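Local coordinates for tail spike protein (Acinetobacter phage vB_AbaP_AS12, PDB 6EU4) that probably recognises and degrades the capsular polysaccharide of Acinetobacter baumannii as the trimeric spike of the phage tail, at residues 120-123 against 124-127; 229-232 against 233-236; 416-419 against 420-423; 513-517 against 518-522. All coordinates share one frame; numbering follows the deposited sequence. Where two conformers were deposited one is given.

Contact 1 of 4, residues 120-123 against 124-127; sequences RLNG and LYHT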
loop_
_atom_site.group_PDB
_atom_site.type_symbol
_atom_site.label_atom_id
_atom_site.label_comp_id
_atom_site.label_asym_id
_atom_site.label_seq_id
_atom_site.Cartn_x
_atom_site.Cartn_y
_atom_site.Cartn_z
ATOM N N ARG A 120 15.207 -31.634 -5.302
ATOM C CA ARG A 120 16.322 -30.743 -5.029
ATOM C C ARG A 120 17.197 -30.594 -6.269
ATOM O O ARG A 120 17.588 -31.589 -6.892
ATOM C CB ARG A 120 17.151 -31.269 -3.860
ATOM C CG ARG A 120 16.455 -31.090 -2.508
ATOM C CD ARG A 120 16.600 -29.656 -1.959
ATOM N NE ARG A 120 17.951 -29.485 -1.426
ATOM C CZ ARG A 120 18.926 -28.800 -2.014
ATOM N NH1 ARG A 120 18.718 -28.142 -3.161
ATOM N NH2 ARG A 120 20.129 -28.769 -1.441
ATOM N N LEU A 121 17.507 -29.354 -6.617
ATOM C CA LEU A 121 18.407 -29.046 -7.724
ATOM C C LEU A 121 19.767 -28.648 -7.164
ATOM O O LEU A 121 19.863 -27.732 -6.344
ATOM C CB LEU A 121 17.827 -27.924 -8.586
ATOM C CG LEU A 121 16.428 -28.206 -9.155
ATOM C CD1 LEU A 121 15.939 -27.042 -10.027
ATOM C CD2 LEU A 121 16.361 -29.526 -9.931
ATOM N N ASN A 122 20.820 -29.328 -7.620
ATOM C CA ASN A 122 22.133 -29.226 -6.992
ATOM C C ASN A 122 23.218 -28.711 -7.926
ATOM O O ASN A 122 24.406 -28.781 -7.589
ATOM C CB ASN A 122 22.513 -30.591 -6.445
ATOM C CG ASN A 122 21.445 -31.146 -5.554
ATOM O OD1 ASN A 122 20.880 -30.416 -4.731
ATOM N ND2 ASN A 122 21.132 -32.423 -5.725
ATOM N N GLY A 123 22.836 -28.197 -9.081
ATOM C CA GLY A 123 23.779 -27.655 -10.035
ATOM C C GLY A 123 23.010 -27.340 -11.297
ATOM O O GLY A 123 21.786 -27.230 -11.263
ATOM N N LEU A 124 23.734 -27.202 -12.402
ATOM C CA LEU A 124 23.114 -26.920 -13.689
ATOM C C LEU A 124 22.902 -28.221 -14.447
ATOM O O LEU A 124 23.819 -29.050 -14.569
ATOM C CB LEU A 124 23.959 -25.973 -14.522
ATOM C CG LEU A 124 24.166 -24.606 -13.877
ATOM C CD1 LEU A 124 25.222 -23.816 -14.664
ATOM C CD2 LEU A 124 22.836 -23.853 -13.749
ATOM N N TYR A 125 21.694 -28.389 -14.948
ATOM C CA TYR A 125 21.328 -29.535 -15.761
ATOM C C TYR A 125 20.972 -29.025 -17.149
ATOM O O TYR A 125 20.256 -28.029 -17.277
ATOM C CB TYR A 125 20.145 -30.268 -15.162
ATOM C CG TYR A 125 20.287 -30.613 -13.703
ATOM C CD1 TYR A 125 20.878 -31.803 -13.295
ATOM C CD2 TYR A 125 19.824 -29.743 -12.729
ATOM C CE1 TYR A 125 20.992 -32.123 -11.939
ATOM C CE2 TYR A 125 19.925 -30.051 -11.376
ATOM C CZ TYR A 125 20.501 -31.225 -10.987
ATOM O OH TYR A 125 20.601 -31.500 -9.643
ATOM N N HIS A 126 21.476 -29.697 -18.184
ATOM C CA HIS A 126 21.221 -29.301 -19.565
ATOM C C HIS A 126 20.123 -30.169 -20.168
ATOM O O HIS A 126 20.051 -31.368 -19.905
ATOM C CB HIS A 126 22.501 -29.400 -20.399
ATOM C CG HIS A 126 23.510 -28.374 -20.014
ATOM N ND1 HIS A 126 24.211 -28.436 -18.827
ATOM C CD2 HIS A 126 23.903 -27.236 -20.632
ATOM C CE1 HIS A 126 25.007 -27.384 -18.743
ATOM N NE2 HIS A 126 24.840 -26.642 -19.826
ATOM N N THR A 127 19.250 -29.542 -20.954
ATOM C CA THR A 127 18.066 -30.210 -21.477
ATOM C C THR A 127 17.888 -29.892 -22.951
ATOM O O THR A 127 18.114 -28.762 -23.383
ATOM C CB THR A 127 16.819 -29.763 -20.735
ATOM O OG1 THR A 127 16.727 -28.329 -20.813
ATOM C CG2 THR A 127 16.879 -30.219 -19.291
#
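The phenol of Y125 reaches back along the chain to the backbone of N122, so that one side chain spans the corner between strands 118-121 and 124-127. Its direction is set at CB: with CG anti to the carbonyl carbon of its own residue (chi1 -51°), the ring turns toward the preceding residues and runs alongside the backbone of N122 and G123. One flank of the ring follows the carbonyl of G123, whose O lies 3.5 Å from Y125 CD2 and 3.4 Å from Y125 CE2, placed obliquely to the ring. Further out, CE2 also meets L121, with L121 CD2 at 3.9 Å and L121 CB slightly farther off. This is a corner in an early coil of the parallel beta-helix, where 118-121 pairs with 138-141 and 124-127 with 148-151. F149 of the next coil and I109 of helix 106-113 also pack against the ring. At CZ the backbone of N122 comes near, and at the tip the backbone N of N122 donates to Y125 OH over 3.0 Å, arriving at the edge near the ring plane in an almost straight bond (164°). The hydroxyl has a second partner in the carboxylate of E92, through OE1. The other oxygen of E92 is bound by ND2 of N122, which also bonds to S90. The side-chain amide plane of N122 is tilted 58° from the ring, and N122 CB lies 3.8 Å from Y125 OH. Beyond the corner, N122 packs on N87 of a second subunit, while the backbone N of L124 is bonded to OD1 of N99.

Contact 2 of 4, residues 229-232 against 233-236; sequences TFEG and IKSV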
loop_
_atom_site.group_PDB
_atom_site.type_symbol
_atom_site.label_atom_id
_atom_site.label_comp_id
_atom_site.label_asym_id
_atom_site.label_seq_id
_atom_site.Cartn_x
_atom_site.Cartn_y
_atom_site.Cartn_z
ATOM N N THR A 229 16.101 -15.435 -22.684
ATOM C CA THR A 229 14.824 -15.807 -23.275
ATOM C C THR A 229 14.322 -14.718 -24.211
ATOM O O THR A 229 14.757 -13.568 -24.160
ATOM C CB THR A 229 13.723 -16.032 -22.211
ATOM O OG1 THR A 229 13.356 -14.781 -21.594
ATOM C CG2 THR A 229 14.177 -17.032 -21.170
ATOM N N PHE A 230 13.355 -15.110 -25.039
ATOM C CA PHE A 230 12.569 -14.177 -25.838
ATOM C C PHE A 230 11.408 -13.626 -25.021
ATOM O O PHE A 230 11.154 -12.411 -25.006
ATOM C CB PHE A 230 12.064 -14.905 -27.087
ATOM C CG PHE A 230 11.187 -14.079 -27.984
ATOM C CD1 PHE A 230 11.719 -13.036 -28.720
ATOM C CD2 PHE A 230 9.852 -14.391 -28.147
ATOM C CE1 PHE A 230 10.916 -12.296 -29.581
ATOM C CE2 PHE A 230 9.045 -13.650 -29.004
ATOM C CZ PHE A 230 9.577 -12.607 -29.707
ATOM N N GLU A 231 10.707 -14.518 -24.320
ATOM C CA GLU A 231 9.653 -14.157 -23.373
ATOM C C GLU A 231 9.979 -14.859 -22.068
ATOM O O GLU A 231 10.330 -16.041 -22.077
ATOM C CB GLU A 231 8.275 -14.572 -23.918
ATOM C CG GLU A 231 7.857 -13.758 -25.107
ATOM C CD GLU A 231 6.704 -14.353 -25.924
ATOM O OE1 GLU A 231 6.268 -15.495 -25.660
ATOM O OE2 GLU A 231 6.252 -13.671 -26.866
ATOM N N GLY A 232 9.891 -14.137 -20.952
ATOM C CA GLY A 232 10.360 -14.692 -19.698
ATOM C C GLY A 232 9.392 -15.657 -19.043
ATOM O O GLY A 232 9.637 -16.867 -18.994
ATOM N N ILE A 233 8.311 -15.101 -18.504
ATOM C CA ILE A 233 7.250 -15.845 -17.833
ATOM C C ILE A 233 5.940 -15.507 -18.542
ATOM O O ILE A 233 5.623 -14.328 -18.749
ATOM C CB ILE A 233 7.195 -15.510 -16.331
ATOM C CG1 ILE A 233 8.501 -15.958 -15.648
ATOM C CG2 ILE A 233 5.975 -16.181 -15.673
ATOM C CD1 ILE A 233 8.653 -15.466 -14.253
ATOM N N LYS A 234 5.196 -16.536 -18.940
ATOM C CA LYS A 234 4.041 -16.367 -19.812
ATOM C C LYS A 234 2.877 -17.226 -19.331
ATOM O O LYS A 234 3.011 -18.447 -19.234
ATOM C CB LYS A 234 4.430 -16.742 -21.231
ATOM C CG LYS A 234 3.382 -16.455 -22.258
ATOM C CD LYS A 234 3.945 -16.695 -23.650
ATOM C CE LYS A 234 3.054 -16.107 -24.713
ATOM N NZ LYS A 234 3.654 -16.307 -26.087
ATOM N N SER A 235 1.730 -16.593 -19.083
ATOM C CA SER A 235 0.575 -17.259 -18.500
ATOM C C SER A 235 -0.696 -16.704 -19.135
ATOM O O SER A 235 -0.709 -15.595 -19.682
ATOM C CB SER A 235 0.574 -17.065 -16.974
ATOM O OG SER A 235 -0.514 -17.711 -16.332
ATOM N N VAL A 236 -1.770 -17.491 -19.041
ATOM C CA VAL A 236 -3.093 -17.135 -19.561
ATOM C C VAL A 236 -4.085 -16.857 -18.434
ATOM O O VAL A 236 -4.851 -15.886 -18.483
ATOM C CB VAL A 236 -3.635 -18.252 -20.480
ATOM C CG1 VAL A 236 -5.056 -17.965 -20.896
ATOM C CG2 VAL A 236 -2.753 -18.450 -21.715
#
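E231 and K234 close a salt bridge across a corner of the parallel beta-helix, where the chain leaves strand 219-229, bends through 230-232 and enters the short strand 233-234. That strand lies between 211-212 of the previous coil and 253-257 of the next. Both CB atoms of the ion pair point toward the partner's segment, and the side chains converge, one from the bend and one from the strand after it. K234 is stretched to full length: CG stands anti to the backbone N (chi1 -173°) and every later torsion is also near trans, which carries NZ away from the strand toward the glutamate. E231 starts differently, with CG anti to its carbonyl carbon (chi1 -69°), and then continues extended to the carboxylate. The last methylenes of the lysine lie close to the same oxygen, K234 CD being 3.3 Å from E231 OE1 and K234 CE 3.4 Å. The other carboxylate oxygen, OE2, forms a second salt bridge with R253, so the two oxygens are held by different cations and the rotation of the group is restrained. I256 of the next coil lies against both side chains. I233 points the other way, onto W243, V246 and F255. In the salt bridge itself, K234 NZ meets E231 OE1 at 2.8 Å on the syn side, 25° out of the carboxylate plane.

Contact 3 of 4, residues 416-419 against 420-423; sequences EVSP and ETTF
A type I beta turn from S418 to T421, closed by a weak bond of 3.3 Å from T421 N to S418 O, takes the chain round a corner, from strand 414-417 to strand 422-423. A shorter link joins the side chains at its two ends: S418 OG donates to T421 OG1 over 2.7 Å. Both hydroxyls are bonded as well to the backbone of G385, in the neighbouring coil of the parallel beta-helix. V417 CG1 lies 3.9 Å from T421 CB and reaches the edge of the F423 ring at CZ, 4.2 Å away. E420 doubles back: its CG sits between the backbone N and carbonyl carbon (chi1 71°) and the chain bends again at CG, laying the carboxylate beside P419, with OE1 3.4 Å from P419 CD. This carboxylate faces E416 of a second subunit, a close approach of like charges, while K380 of that subunit bonds to E420 O and T422 OG1. One water joins S418 O to T421 O and another joins P419 O to T421 O. The hydroxyls thus form a relay from G385 N through S418 OG and T421 OG1 to G385 O, in which each accepts one hydrogen bond and donates another.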
loop_
_atom_site.group_PDB
_atom_site.type_symbol
_atom_site.label_atom_id
_atom_site.label_comp_id
_atom_site.label_asym_id
_atom_site.label_seq_id
_atom_site.Cartn_x
_atom_site.Cartn_y
_atom_site.Cartn_z
ATOM N N GLU A 416 -5.147 11.116 -12.052
ATOM C CA GLU A 416 -4.964 11.888 -10.828
ATOM C C GLU A 416 -3.474 11.990 -10.530
ATOM O O GLU A 416 -2.762 10.986 -10.575
ATOM C CB GLU A 416 -5.716 11.240 -9.649
ATOM C CG GLU A 416 -7.237 11.162 -9.871
ATOM C CD GLU A 416 -7.975 10.171 -8.943
ATOM O OE1 GLU A 416 -7.403 9.146 -8.530
ATOM O OE2 GLU A 416 -9.153 10.415 -8.644
ATOM N N VAL A 417 -3.001 13.206 -10.248
ATOM C CA VAL A 417 -1.604 13.463 -9.888
ATOM C C VAL A 417 -1.580 14.224 -8.575
ATOM O O VAL A 417 -2.065 15.359 -8.507
ATOM C CB VAL A 417 -0.846 14.259 -10.967
ATOM C CG1 VAL A 417 0.629 14.471 -10.552
ATOM C CG2 VAL A 417 -0.907 13.574 -12.320
ATOM N N SER A 418 -0.996 13.616 -7.548
ATOM C CA SER A 418 -0.925 14.233 -6.230
ATOM C C SER A 418 -0.003 15.453 -6.237
ATOM O O SER A 418 0.876 15.575 -7.092
ATOM C CB SER A 418 -0.420 13.215 -5.204
ATOM O OG SER A 418 0.979 13.005 -5.360
ATOM N N PRO A 419 -0.158 16.361 -5.254
ATOM C CA PRO A 419 0.730 17.534 -5.188
ATOM C C PRO A 419 2.169 17.203 -4.839
ATOM O O PRO A 419 3.051 18.025 -5.116
ATOM C CB PRO A 419 0.093 18.413 -4.090
ATOM C CG PRO A 419 -0.693 17.491 -3.269
ATOM C CD PRO A 419 -1.206 16.415 -4.229
ATOM N N GLU A 420 2.438 16.037 -4.263
ATOM C CA GLU A 420 3.794 15.681 -3.874
ATOM C C GLU A 420 4.491 14.795 -4.908
ATOM O O GLU A 420 5.666 14.457 -4.719
ATOM C CB GLU A 420 3.798 15.021 -2.494
ATOM C CG GLU A 420 3.223 13.640 -2.365
ATOM C CD GLU A 420 1.670 13.564 -2.311
ATOM O OE1 GLU A 420 0.954 14.605 -2.341
ATOM O OE2 GLU A 420 1.159 12.424 -2.203
ATOM N N THR A 421 3.819 14.461 -6.013
ATOM C CA THR A 421 4.489 13.784 -7.116
ATOM C C THR A 421 5.496 14.750 -7.719
ATOM O O THR A 421 5.195 15.929 -7.923
ATOM C CB THR A 421 3.476 13.344 -8.183
ATOM O OG1 THR A 421 2.481 12.484 -7.596
ATOM C CG2 THR A 421 4.187 12.610 -9.330
ATOM N N THR A 422 6.706 14.272 -7.987
ATOM C CA THR A 422 7.718 15.112 -8.606
ATOM C C THR A 422 8.208 14.505 -9.909
ATOM O O THR A 422 8.082 13.298 -10.161
ATOM C CB THR A 422 8.909 15.335 -7.671
ATOM O OG1 THR A 422 9.402 14.061 -7.205
ATOM C CG2 THR A 422 8.478 16.221 -6.487
ATOM N N PHE A 423 8.759 15.400 -10.737
ATOM C CA PHE A 423 9.244 15.089 -12.071
ATOM C C PHE A 423 10.623 15.696 -12.254
ATOM O O PHE A 423 10.931 16.752 -11.695
ATOM C CB PHE A 423 8.293 15.635 -13.135
ATOM C CG PHE A 423 6.891 15.152 -12.969
ATOM C CD1 PHE A 423 6.512 13.927 -13.478
ATOM C CD2 PHE A 423 5.965 15.896 -12.258
ATOM C CE1 PHE A 423 5.246 13.434 -13.275
ATOM C CE2 PHE A 423 4.673 15.421 -12.077
ATOM C CZ PHE A 423 4.319 14.188 -12.594
HETATM O O HOH W 1 2.786 17.177 -8.398
HETATM O O HOH W 2 5.593 18.043 -5.983
#

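Contact 4 of 4, residues 513-517 against 518-522; sequences FPSSG and VPYLV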
loop_
_atom_site.group_PDB
_atom_site.type_symbol
_atom_site.label_atom_id
_atom_site.label_comp_id
_atom_site.label_asym_id
_atom_site.label_seq_id
_atom_site.Cartn_x
_atom_site.Cartn_y
_atom_site.Cartn_z
ATOM N N PHE A 513 -9.224 47.967 -16.704
ATOM C CA PHE A 513 -9.646 48.544 -15.442
ATOM C C PHE A 513 -10.409 49.842 -15.676
ATOM O O PHE A 513 -10.133 50.568 -16.640
ATOM C CB PHE A 513 -8.435 48.807 -14.553
ATOM C CG PHE A 513 -7.777 47.545 -14.057
ATOM C CD1 PHE A 513 -6.769 46.941 -14.786
ATOM C CD2 PHE A 513 -8.183 46.958 -12.871
ATOM C CE1 PHE A 513 -6.172 45.776 -14.343
ATOM C CE2 PHE A 513 -7.588 45.790 -12.415
ATOM C CZ PHE A 513 -6.582 45.199 -13.150
ATOM N N PRO A 514 -11.371 50.172 -14.815
ATOM C CA PRO A 514 -12.222 51.343 -15.086
ATOM C C PRO A 514 -11.566 52.669 -14.743
ATOM O O PRO A 514 -11.917 53.714 -15.306
ATOM C CB PRO A 514 -13.449 51.094 -14.200
ATOM C CG PRO A 514 -12.934 50.268 -13.078
ATOM C CD PRO A 514 -11.884 49.371 -13.693
ATOM N N SER A 515 -10.626 52.644 -13.805
ATOM C CA SER A 515 -9.987 53.854 -13.292
ATOM C C SER A 515 -8.508 53.545 -13.096
ATOM O O SER A 515 -8.156 52.652 -12.320
ATOM C CB SER A 515 -10.656 54.302 -11.983
ATOM O OG SER A 515 -9.910 55.300 -11.305
ATOM N N SER A 516 -7.645 54.229 -13.837
ATOM C CA SER A 516 -6.253 53.813 -13.901
ATOM C C SER A 516 -5.461 54.323 -12.699
ATOM O O SER A 516 -5.826 55.308 -12.049
ATOM C CB SER A 516 -5.610 54.327 -15.183
ATOM O OG SER A 516 -5.578 55.745 -15.150
ATOM N N GLY A 517 -4.354 53.633 -12.411
ATOM C CA GLY A 517 -3.351 54.178 -11.515
ATOM C C GLY A 517 -3.596 53.960 -10.041
ATOM O O GLY A 517 -2.976 54.641 -9.214
ATOM N N VAL A 518 -4.493 53.047 -9.685
ATOM C CA VAL A 518 -4.728 52.669 -8.294
ATOM C C VAL A 518 -4.740 51.148 -8.225
ATOM O O VAL A 518 -5.047 50.487 -9.225
ATOM C CB VAL A 518 -6.045 53.246 -7.750
ATOM C CG1 VAL A 518 -5.977 54.763 -7.673
ATOM C CG2 VAL A 518 -7.224 52.802 -8.606
ATOM N N PRO A 519 -4.411 50.555 -7.083
ATOM C CA PRO A 519 -4.480 49.095 -6.953
ATOM C C PRO A 519 -5.923 48.625 -6.878
ATOM O O PRO A 519 -6.820 49.389 -6.519
ATOM C CB PRO A 519 -3.736 48.823 -5.644
ATOM C CG PRO A 519 -3.908 50.074 -4.855
ATOM C CD PRO A 519 -3.940 51.210 -5.852
ATOM N N TYR A 520 -6.132 47.339 -7.195
ATOM C CA TYR A 520 -7.472 46.757 -7.262
ATOM C C TYR A 520 -7.569 45.401 -6.583
ATOM O O TYR A 520 -6.622 44.607 -6.576
ATOM C CB TYR A 520 -7.937 46.526 -8.705
ATOM C CG TYR A 520 -8.446 47.741 -9.432
ATOM C CD1 TYR A 520 -7.569 48.678 -9.961
ATOM C CD2 TYR A 520 -9.807 47.931 -9.627
ATOM C CE1 TYR A 520 -8.037 49.780 -10.651
ATOM C CE2 TYR A 520 -10.281 49.022 -10.313
ATOM C CZ TYR A 520 -9.403 49.947 -10.821
ATOM O OH TYR A 520 -9.873 51.051 -11.499
ATOM N N LEU A 521 -8.747 45.144 -6.027
ATOM C CA LEU A 521 -9.287 43.804 -5.875
ATOM C C LEU A 521 -10.453 43.668 -6.839
ATOM O O LEU A 521 -11.246 44.603 -6.988
ATOM C CB LEU A 521 -9.759 43.552 -4.443
ATOM C CG LEU A 521 -8.656 43.380 -3.405
ATOM C CD1 LEU A 521 -9.222 43.439 -1.997
ATOM C CD2 LEU A 521 -7.960 42.048 -3.641
ATOM N N VAL A 522 -10.543 42.517 -7.503
ATOM C CA VAL A 522 -11.603 42.240 -8.468
ATOM C C VAL A 522 -12.175 40.864 -8.167
ATOM O O VAL A 522 -11.428 39.886 -8.040
ATOM C CB VAL A 522 -11.093 42.292 -9.921
ATOM C CG1 VAL A 522 -12.236 41.973 -10.899
ATOM C CG2 VAL A 522 -10.457 43.652 -10.240
#
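F513 CD2 stands 3.4 Å above one face of the Y520 ring, over its centre. The two planes are inclined at 48° with centroids 4.6 Å apart, an oblique pairing in which the side chains slide past each other in opposite directions. Farther along the same side of the phenyl ring, F513 CE2 meets V522 CG2, two residues along the same strand from the tyrosine and with its CB pointing to the same side. P514 follows the phenylalanine and brings its ring to the outer part of the phenol, CD lying 3.8 Å from Y520 CE2. The cluster sits in a domain that follows the beta-helix, where 520-526 runs antiparallel to both 496-501 and 535-542. The loop 513-517 folds over the start of this strand, and A539 and A541 of 535-542 also touch Y520, while I487 packs on F513 and W563 on P514. With CG anti to its carbonyl carbon (chi1 -79°), the Y520 ring extends toward the loop, and its hydroxyl donates to the carbonyl O of S515, which lies in the ring plane at its edge. The measured separation of Y520 OH and S515 O, 2.5 Å, is very short and best taken with caution. S515 CB is 3.4 Å from the same hydroxyl. Next to this, G517 turns the chain with a positive phi of 85°, and V518 CG2 comes to 3.8 Å from S515 O.

Contacts 1, 2 and 3 are corners of the parallel beta-helix in successive parts of the chain, with centres about 21 Å apart between contacts 1 and 2 and about 33 Å between contacts 2 and 3. Contact 4 belongs to the separate sheet after the beta-helix, its centre about 84 Å from that of contact 1. Contacts 1 and 2 are buried, whereas contacts 3 and 4 are only partly so. The chemistry follows the setting: a tyrosine bonded to backbone and carboxylate in contact 1, an ion pair in contact 2, hydroxyls and ordered waters in contact 3, an aromatic cluster in contact 4. Contact 2 touches no other subunit; the other three do, contact 3 by hydrogen bonds as well as packing, contacts 1 and 4 by packing.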